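Local coordinates for group II chitinase (Ostrinia furnacalis, PDB 6JAV), which probably hydrolyses internal beta-1,4 linkages of chitin as an endochitinase of glycoside hydrolase family 18, this chain being its first catalytic domain, at residues S59-R64 / E116-D121; P275-R280 / Y287-D292; D349-R354 / G360-L365. All blocks are in the same frame, centred on the assembly; numbering follows the deposited sequence.

Interaction 1. Residues S59-R64 / E116-D121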
# COMPACT_ATOMS: atom_id res chain seq x y z
N SER A 59 21.57 4.59 0.69
CA SER A 59 20.65 5.45 -0.06
C SER A 59 20.11 6.58 0.81
O SER A 59 20.22 7.76 0.45
CB SER A 59 19.51 4.63 -0.68
OG SER A 59 18.71 4.02 0.33
N ASP A 60 19.57 6.23 1.98
CA ASP A 60 18.82 7.19 2.80
C ASP A 60 19.70 8.34 3.25
O ASP A 60 19.24 9.49 3.30
CB ASP A 60 18.23 6.49 4.04
CG ASP A 60 17.30 5.33 3.70
OD1 ASP A 60 16.74 5.26 2.58
OD2 ASP A 60 17.14 4.44 4.57
N TYR A 61 20.94 8.05 3.66
CA TYR A 61 21.87 9.04 4.20
C TYR A 61 22.96 9.40 3.19
O TYR A 61 23.09 10.55 2.78
CB TYR A 61 22.51 8.51 5.49
CG TYR A 61 21.58 8.33 6.66
CD1 TYR A 61 20.40 9.07 6.78
CD2 TYR A 61 21.89 7.44 7.68
CE1 TYR A 61 19.55 8.89 7.87
CE2 TYR A 61 21.06 7.26 8.77
CZ TYR A 61 19.89 7.99 8.85
OH TYR A 61 19.06 7.82 9.95
N ASP A 62 23.78 8.42 2.78
CA ASP A 62 24.99 8.76 2.03
C ASP A 62 24.66 9.36 0.67
O ASP A 62 25.39 10.22 0.17
CB ASP A 62 25.87 7.53 1.85
CG ASP A 62 26.35 6.94 3.19
OD1 ASP A 62 26.35 7.65 4.22
OD2 ASP A 62 26.71 5.76 3.20
N ASN A 63 23.57 8.92 0.05
CA ASN A 63 23.10 9.49 -1.19
C ASN A 63 21.90 10.39 -1.00
O ASN A 63 21.27 10.78 -1.98
CB ASN A 63 22.80 8.39 -2.20
CG ASN A 63 24.06 7.83 -2.81
OD1 ASN A 63 24.56 8.36 -3.81
ND2 ASN A 63 24.62 6.79 -2.19
N ARG A 64 21.62 10.76 0.25
CA ARG A 64 20.69 11.84 0.58
C ARG A 64 19.27 11.57 0.09
O ARG A 64 18.52 12.51 -0.22
CB ARG A 64 21.21 13.19 0.06
CG ARG A 64 22.61 13.51 0.64
CD ARG A 64 22.73 14.93 1.07
NE ARG A 64 21.93 15.75 0.16
CZ ARG A 64 20.99 16.61 0.53
NH1 ARG A 64 20.76 16.85 1.81
NH2 ARG A 64 20.32 17.27 -0.39
N GLU A 116 12.09 15.46 12.66
CA GLU A 116 12.47 16.87 12.54
C GLU A 116 13.88 17.04 11.98
O GLU A 116 14.13 17.98 11.20
CB GLU A 116 12.29 17.59 13.89
CG GLU A 116 10.86 17.56 14.37
CD GLU A 116 10.63 18.41 15.60
OE1 GLU A 116 11.40 18.25 16.56
OE2 GLU A 116 9.68 19.22 15.58
N LYS A 117 14.78 16.11 12.31
CA LYS A 117 16.15 16.19 11.79
C LYS A 117 16.17 16.17 10.27
O LYS A 117 16.91 16.94 9.64
CB LYS A 117 17.00 15.04 12.33
CG LYS A 117 18.43 15.00 11.78
CD LYS A 117 19.24 13.97 12.51
CE LYS A 117 20.67 13.93 12.00
NZ LYS A 117 21.53 13.07 12.85
N TYR A 118 15.34 15.32 9.66
CA TYR A 118 15.34 15.17 8.21
C TYR A 118 14.25 15.97 7.51
O TYR A 118 14.18 15.93 6.28
CB TYR A 118 15.27 13.69 7.83
CG TYR A 118 16.48 12.99 8.36
CD1 TYR A 118 17.73 13.20 7.79
CD2 TYR A 118 16.40 12.16 9.47
CE1 TYR A 118 18.86 12.57 8.30
CE2 TYR A 118 17.53 11.53 10.00
CZ TYR A 118 18.76 11.75 9.40
OH TYR A 118 19.89 11.15 9.88
N GLY A 119 13.42 16.70 8.25
CA GLY A 119 12.43 17.57 7.63
C GLY A 119 11.14 16.90 7.22
O GLY A 119 10.39 17.47 6.43
N PHE A 120 10.85 15.71 7.74
CA PHE A 120 9.60 15.05 7.37
C PHE A 120 8.42 15.74 8.02
O PHE A 120 8.52 16.30 9.12
CB PHE A 120 9.63 13.59 7.82
CG PHE A 120 10.49 12.69 6.97
CD1 PHE A 120 10.05 12.27 5.71
CD2 PHE A 120 11.76 12.28 7.41
CE1 PHE A 120 10.83 11.45 4.91
CE2 PHE A 120 12.56 11.45 6.60
CZ PHE A 120 12.09 11.04 5.36
N ASP A 121 7.28 15.71 7.32
CA ASP A 121 6.03 16.31 7.80
C ASP A 121 5.23 15.39 8.70
O ASP A 121 4.24 15.84 9.28
CB ASP A 121 5.12 16.65 6.62
CG ASP A 121 5.62 17.81 5.81
OD1 ASP A 121 5.97 18.87 6.42
OD2 ASP A 121 5.65 17.68 4.58
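Tyr61 and Tyr118 meet ring to ring and account for the whole contact, with 95 Å² buried counting both sides. Tyr118 does the touching with its phenol end: its OH lies 3.0 Å from Tyr61 CE1, and its CZ lies 3.3 Å from the same carbon. The two side chains run at about a right angle to each other, yet their ring planes differ by just 21°. With centroids 5.3 Å apart the rings are slid so far that they barely overlap, which makes this a marginal offset pair rather than a full stack. The hydroxyls, Tyr61 OH and Tyr118 OH, are 3.4 Å apart. In the family 18 TIM-barrel fold this joins the short helix 57-62 to the C-terminal end of helix 101-118, at the surface of the domain. The long helix stops there in a Schellman motif: Gly119, with positive phi, is the C-prime residue, and Phe120 N returns to Leu115 O. Tyr118 thus sits on the last turn, its ring swung beside its own backbone N (chi1 -61°), with Lys117 CG 3.9 Å above the centre of one ring face. Further out, Tyr66 meets the Tyr118 ring edge-to-face, and Phe114 touches both tyrosines. On the other helix, Asp60 anchors the backbone next to Tyr61: its carboxylate accepts hydrogen bonds from Asn15 and the N-H of Asp56 and is hydrogen-bonded to Tyr41 OH.

Interaction 2. Residues P275-R280 / Y287-D292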
# COMPACT_ATOMS: atom_id res chain seq x y z
N PRO A 275 9.57 -14.79 -11.54
CA PRO A 275 9.92 -13.38 -11.26
C PRO A 275 10.05 -12.56 -12.53
O PRO A 275 10.48 -13.04 -13.59
CB PRO A 275 11.28 -13.48 -10.55
CG PRO A 275 11.32 -14.87 -9.99
CD PRO A 275 10.57 -15.73 -10.98
N GLY A 276 9.65 -11.29 -12.41
CA GLY A 276 9.91 -10.34 -13.47
C GLY A 276 11.37 -9.96 -13.54
O GLY A 276 12.11 -10.00 -12.55
N GLU A 277 11.78 -9.51 -14.73
CA GLU A 277 13.19 -9.18 -14.90
C GLU A 277 13.60 -7.90 -14.17
O GLU A 277 14.79 -7.72 -13.89
CB GLU A 277 13.53 -9.08 -16.39
CG GLU A 277 12.91 -7.91 -17.07
CD GLU A 277 11.58 -8.23 -17.73
OE1 GLU A 277 10.80 -9.07 -17.21
OE2 GLU A 277 11.31 -7.62 -18.79
N TYR A 278 12.66 -7.01 -13.84
CA TYR A 278 13.01 -5.81 -13.11
C TYR A 278 12.76 -5.91 -11.62
O TYR A 278 13.57 -5.41 -10.83
CB TYR A 278 12.24 -4.60 -13.64
CG TYR A 278 12.60 -4.28 -15.06
CD1 TYR A 278 13.75 -3.54 -15.35
CD2 TYR A 278 11.82 -4.72 -16.11
CE1 TYR A 278 14.09 -3.25 -16.65
CE2 TYR A 278 12.13 -4.41 -17.40
CZ TYR A 278 13.27 -3.68 -17.67
OH TYR A 278 13.58 -3.41 -18.97
N THR A 279 11.63 -6.50 -11.22
CA THR A 279 11.28 -6.52 -9.81
C THR A 279 11.80 -7.74 -9.08
O THR A 279 11.96 -7.69 -7.86
CB THR A 279 9.75 -6.38 -9.64
OG1 THR A 279 9.09 -7.37 -10.43
CG2 THR A 279 9.31 -4.98 -10.09
N ARG A 280 12.06 -8.83 -9.81
CA ARG A 280 12.85 -9.96 -9.30
C ARG A 280 12.29 -10.56 -8.00
O ARG A 280 13.00 -10.80 -7.03
CB ARG A 280 14.34 -9.58 -9.15
CG ARG A 280 15.04 -9.41 -10.51
CD ARG A 280 16.45 -9.02 -10.32
NE ARG A 280 16.46 -7.96 -9.24
CZ ARG A 280 17.28 -6.89 -9.20
NH1 ARG A 280 17.13 -6.02 -8.22
NH2 ARG A 280 18.19 -6.73 -10.19
N TYR A 287 3.17 -3.22 -12.81
CA TYR A 287 2.31 -2.93 -13.95
C TYR A 287 3.11 -2.81 -15.25
O TYR A 287 2.68 -3.29 -16.30
CB TYR A 287 1.46 -1.67 -13.73
CG TYR A 287 0.57 -1.41 -14.93
CD1 TYR A 287 -0.54 -2.21 -15.16
CD2 TYR A 287 0.92 -0.46 -15.88
CE1 TYR A 287 -1.34 -2.02 -16.28
CE2 TYR A 287 0.12 -0.28 -17.02
CZ TYR A 287 -1.00 -1.06 -17.19
OH TYR A 287 -1.80 -0.91 -18.31
N TYR A 288 4.30 -2.19 -15.20
CA TYR A 288 5.07 -2.05 -16.44
C TYR A 288 5.63 -3.37 -16.95
O TYR A 288 6.00 -3.47 -18.14
CB TYR A 288 6.16 -0.97 -16.32
CG TYR A 288 7.28 -1.26 -15.34
CD1 TYR A 288 8.34 -2.13 -15.68
CD2 TYR A 288 7.32 -0.63 -14.09
CE1 TYR A 288 9.36 -2.38 -14.79
CE2 TYR A 288 8.34 -0.88 -13.19
CZ TYR A 288 9.36 -1.76 -13.54
OH TYR A 288 10.39 -1.99 -12.66
N GLU A 289 5.74 -4.38 -16.10
CA GLU A 289 6.07 -5.72 -16.56
C GLU A 289 4.86 -6.42 -17.16
O GLU A 289 4.96 -7.11 -18.19
CB GLU A 289 6.65 -6.52 -15.39
CG GLU A 289 8.06 -6.01 -14.98
CD GLU A 289 8.59 -6.61 -13.70
OE1 GLU A 289 7.85 -6.71 -12.69
OE2 GLU A 289 9.80 -6.96 -13.64
N ILE A 290 3.69 -6.23 -16.54
CA ILE A 290 2.46 -6.87 -17.03
C ILE A 290 2.05 -6.30 -18.39
O ILE A 290 1.72 -7.04 -19.32
CB ILE A 290 1.34 -6.67 -15.98
CG1 ILE A 290 1.69 -7.42 -14.70
CG2 ILE A 290 -0.02 -7.12 -16.56
CD1 ILE A 290 0.76 -7.04 -13.53
N CYS A 291 2.05 -4.96 -18.52
CA CYS A 291 1.58 -4.38 -19.76
C CYS A 291 2.48 -4.77 -20.94
O CYS A 291 1.98 -4.96 -22.06
CB CYS A 291 1.37 -2.87 -19.63
SG CYS A 291 2.85 -1.87 -19.28
N ASP A 292 3.78 -4.93 -20.69
CA ASP A 292 4.68 -5.39 -21.75
C ASP A 292 4.37 -6.82 -22.16
O ASP A 292 4.43 -7.16 -23.35
CB ASP A 292 6.13 -5.29 -21.29
CG ASP A 292 7.12 -5.70 -22.40
OD1 ASP A 292 7.06 -5.09 -23.46
OD2 ASP A 292 7.93 -6.62 -22.18
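Glu289 reaches from the first turn of helix 287-296 into the turn 276-280 and holds it through both carboxylate oxygens. Its chain leaves CB beside the backbone N (chi1 -70°) and then runs extended, which carries the carboxylate up to the backbone of the turn. OE2 accepts two N-H groups: Tyr278 N at 2.9 Å, nearly in line with the C-O bond, and Thr279 N at 3.1 Å, on the syn side but 31° out of the carboxylate plane. OE1 takes the hydroxyl of Thr279, with OG1 2.7 Å away on the syn lone pair, and a further bond from Ala286 N. Four donors therefore satisfy this buried carboxylate and fix its rotation; their partial positive charges would be expected to favour the ionised form. The close fit extends to Gly276, whose CA is 3.4 Å from Glu289 OE2.

Beside the carboxylate, Tyr288 turns its edge toward the face of Tyr278 in an offset edge-to-face pair, with centroids 5.6 Å apart and planes at 70°. Tyr288 CE1 packs 3.6 Å from Tyr278 CD2, while Tyr288 OH comes within 3.3 Å of Tyr278 CB.

The Glu277 side is looser and exposed. Its OE1 stands 4.3 Å from Glu289 OE2, a like-charged approach probably eased by Arg356, in a salt bridge with Glu277 OE2 and with Asp292, and by a long, weak ion pair of OE1 with Arg293.

Cys291, on the same helix, is disulfide-bonded to Cys357. Thr279 touches Phe284 of the inhibitor pocket and lies close to the bound thienopyridine compound. The loop before strand 284-286 is thus held by a helix-borne glutamate beside the inhibitor pocket of this family 18 domain.

Interaction 3. Residues D349-R354 / G360-L365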
# COMPACT_ATOMS: atom_id res chain seq x y z
N ASP A 349 6.92 3.48 -8.15
CA ASP A 349 7.91 2.87 -9.04
C ASP A 349 7.38 1.64 -9.75
O ASP A 349 8.14 1.02 -10.50
CB ASP A 349 9.11 2.44 -8.19
CG ASP A 349 8.69 1.63 -6.98
OD1 ASP A 349 8.38 2.24 -5.93
OD2 ASP A 349 8.60 0.39 -7.07
N LEU A 350 6.11 1.29 -9.57
CA LEU A 350 5.56 0.10 -10.20
C LEU A 350 4.62 0.41 -11.36
O LEU A 350 4.39 -0.47 -12.19
CB LEU A 350 4.85 -0.79 -9.17
CG LEU A 350 5.74 -1.22 -7.98
CD1 LEU A 350 4.90 -1.85 -6.85
CD2 LEU A 350 6.84 -2.20 -8.43
N ASP A 351 4.05 1.61 -11.41
CA ASP A 351 3.30 2.08 -12.58
C ASP A 351 4.27 2.25 -13.75
O ASP A 351 5.49 2.21 -13.57
CB ASP A 351 2.62 3.41 -12.20
CG ASP A 351 1.54 3.89 -13.17
OD1 ASP A 351 1.12 3.17 -14.11
OD2 ASP A 351 1.11 5.04 -12.93
N ASP A 352 3.74 2.43 -14.95
CA ASP A 352 4.59 2.58 -16.15
C ASP A 352 5.05 4.04 -16.28
O ASP A 352 4.65 4.79 -17.18
CB ASP A 352 3.83 2.10 -17.38
CG ASP A 352 4.70 2.08 -18.63
OD1 ASP A 352 5.95 2.11 -18.50
OD2 ASP A 352 4.13 2.05 -19.74
N TYR A 353 5.94 4.44 -15.36
CA TYR A 353 6.41 5.83 -15.32
C TYR A 353 7.30 6.19 -16.51
O TYR A 353 7.46 7.38 -16.80
CB TYR A 353 7.13 6.17 -13.99
CG TYR A 353 8.30 5.25 -13.68
CD1 TYR A 353 8.09 4.02 -13.10
CD2 TYR A 353 9.62 5.64 -13.97
CE1 TYR A 353 9.13 3.16 -12.85
CE2 TYR A 353 10.69 4.77 -13.71
CZ TYR A 353 10.43 3.53 -13.16
OH TYR A 353 11.41 2.61 -12.84
N ARG A 354 7.85 5.19 -17.21
CA ARG A 354 8.69 5.44 -18.38
C ARG A 354 7.95 5.34 -19.70
O ARG A 354 8.56 5.55 -20.76
CB ARG A 354 9.88 4.48 -18.39
CG ARG A 354 10.77 4.69 -17.19
CD ARG A 354 12.05 4.00 -17.40
NE ARG A 354 12.92 4.08 -16.23
CZ ARG A 354 13.75 5.08 -15.99
NH1 ARG A 354 13.82 6.11 -16.83
NH2 ARG A 354 14.52 5.05 -14.91
N GLY A 360 1.13 6.26 -22.37
CA GLY A 360 1.48 7.47 -21.66
C GLY A 360 2.25 7.16 -20.38
O GLY A 360 2.17 6.06 -19.83
N LYS A 361 3.01 8.14 -19.92
CA LYS A 361 3.70 7.99 -18.64
C LYS A 361 2.70 7.93 -17.49
O LYS A 361 1.73 8.69 -17.44
CB LYS A 361 4.62 9.18 -18.39
CG LYS A 361 5.83 9.17 -19.33
CD LYS A 361 6.74 10.37 -19.10
CE LYS A 361 7.90 10.35 -20.10
NZ LYS A 361 8.81 11.53 -19.92
N HIS A 362 2.96 7.04 -16.54
CA HIS A 362 2.13 6.89 -15.35
C HIS A 362 0.66 6.69 -15.74
O HIS A 362 -0.21 7.45 -15.30
CB HIS A 362 2.28 8.07 -14.39
CG HIS A 362 3.30 7.85 -13.30
ND1 HIS A 362 3.22 6.80 -12.41
CD2 HIS A 362 4.42 8.54 -12.98
CE1 HIS A 362 4.24 6.88 -11.56
NE2 HIS A 362 4.98 7.93 -11.88
N PRO A 363 0.34 5.66 -16.53
CA PRO A 363 -1.07 5.51 -16.95
C PRO A 363 -2.03 5.25 -15.80
O PRO A 363 -3.14 5.78 -15.78
CB PRO A 363 -1.00 4.33 -17.94
CG PRO A 363 0.21 3.53 -17.50
CD PRO A 363 1.20 4.59 -17.05
N LEU A 364 -1.63 4.41 -14.83
CA LEU A 364 -2.56 4.13 -13.73
C LEU A 364 -2.72 5.34 -12.83
O LEU A 364 -3.85 5.72 -12.46
CB LEU A 364 -2.08 2.92 -12.93
CG LEU A 364 -1.96 1.58 -13.69
CD1 LEU A 364 -1.63 0.42 -12.72
CD2 LEU A 364 -3.19 1.25 -14.51
N LEU A 365 -1.62 5.97 -12.45
CA LEU A 365 -1.69 7.10 -11.54
C LEU A 365 -2.37 8.30 -12.19
O LEU A 365 -3.17 8.99 -11.54
CB LEU A 365 -0.29 7.42 -11.02
CG LEU A 365 -0.17 8.47 -9.92
CD1 LEU A 365 -1.13 8.18 -8.74
CD2 LEU A 365 1.29 8.50 -9.46
O HOH W 1 1.94 3.33 -20.69
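Asp351 projects into the start of helix 363-373, where its carboxylate meets His362, Leu364 and Leu365. With CG anti to the backbone N (chi1 -166°), the side chain heads straight for the helix start. Its CB already lies 3.4 Å from His362 ND1, and CG lies near both that ring nitrogen and Leu364 N. At the tip the two oxygens divide the work. Asp351 OD1 accepts Leu364 N at 3.1 Å, on the syn side and 19° out of the carboxylate plane; it also rests against Pro363 CD and takes a weak bond from Asp352 N. Asp351 OD2 receives Leu365 N at 2.9 Å. His362 ND1 reaches Asp351 OD2 at 2.8 Å, from the opposite face of the carboxylate plane. The histidine bond lies in the imidazole plane, although the carboxylate and ring planes are 58° apart. A carboxylate, probably ionised, beside two N-H groups of a first helical turn should interact favourably with the helix dipole.

The imidazole is held flat between Tyr353 CB, a CH-pi contact 3.8 Å from the ring centroid, and Leu365 CD2 over the opposite face. Next to it, Asp352 O accepts the N-H of His362 at 2.9 Å. Asp352 is the centre of an inverse gamma turn; its carboxylate accepts hydrogen bonds from Arg356 N and Cys357 N. A water lies within hydrogen-bonding distance of both Asp352 OD2 and Gly360 O, though it cannot serve all the acceptors around it. Tyr353 OH is hydrogen-bonded to Lys25 O.

With His362 at the N-cap position, the first-turn N-H groups of Leu364 and Leu365 are bound by the Asp351 carboxylate, which also takes the His-carboxylate hydrogen bond, where the loop after barrel strand 342-346 enters the C-terminal helix of the TIM-barrel domain.

In the fold
The three contacts follow one another along the chain, each closing before the next opens. Interaction 1 lies apart, its centre 29 Å from that of interaction 2 and 26 Å from that of interaction 3, on helices from the N-terminal half of the barrel. Interactions 2 and 3 are neighbours, with centres 13 Å apart, and they touch: Tyr288 CE2 is 3.3 Å from Asp349 O. Helix 287-296 links them, since Tyr287 packs on Pro363 and Leu364, and Cys291 is tied to Cys357 between the segments of interaction 3. The region inserted between strands 244-257 and 342-346, as in related family 18 chitinases, is thus joined to the loop after strand 342-346 and the last helix.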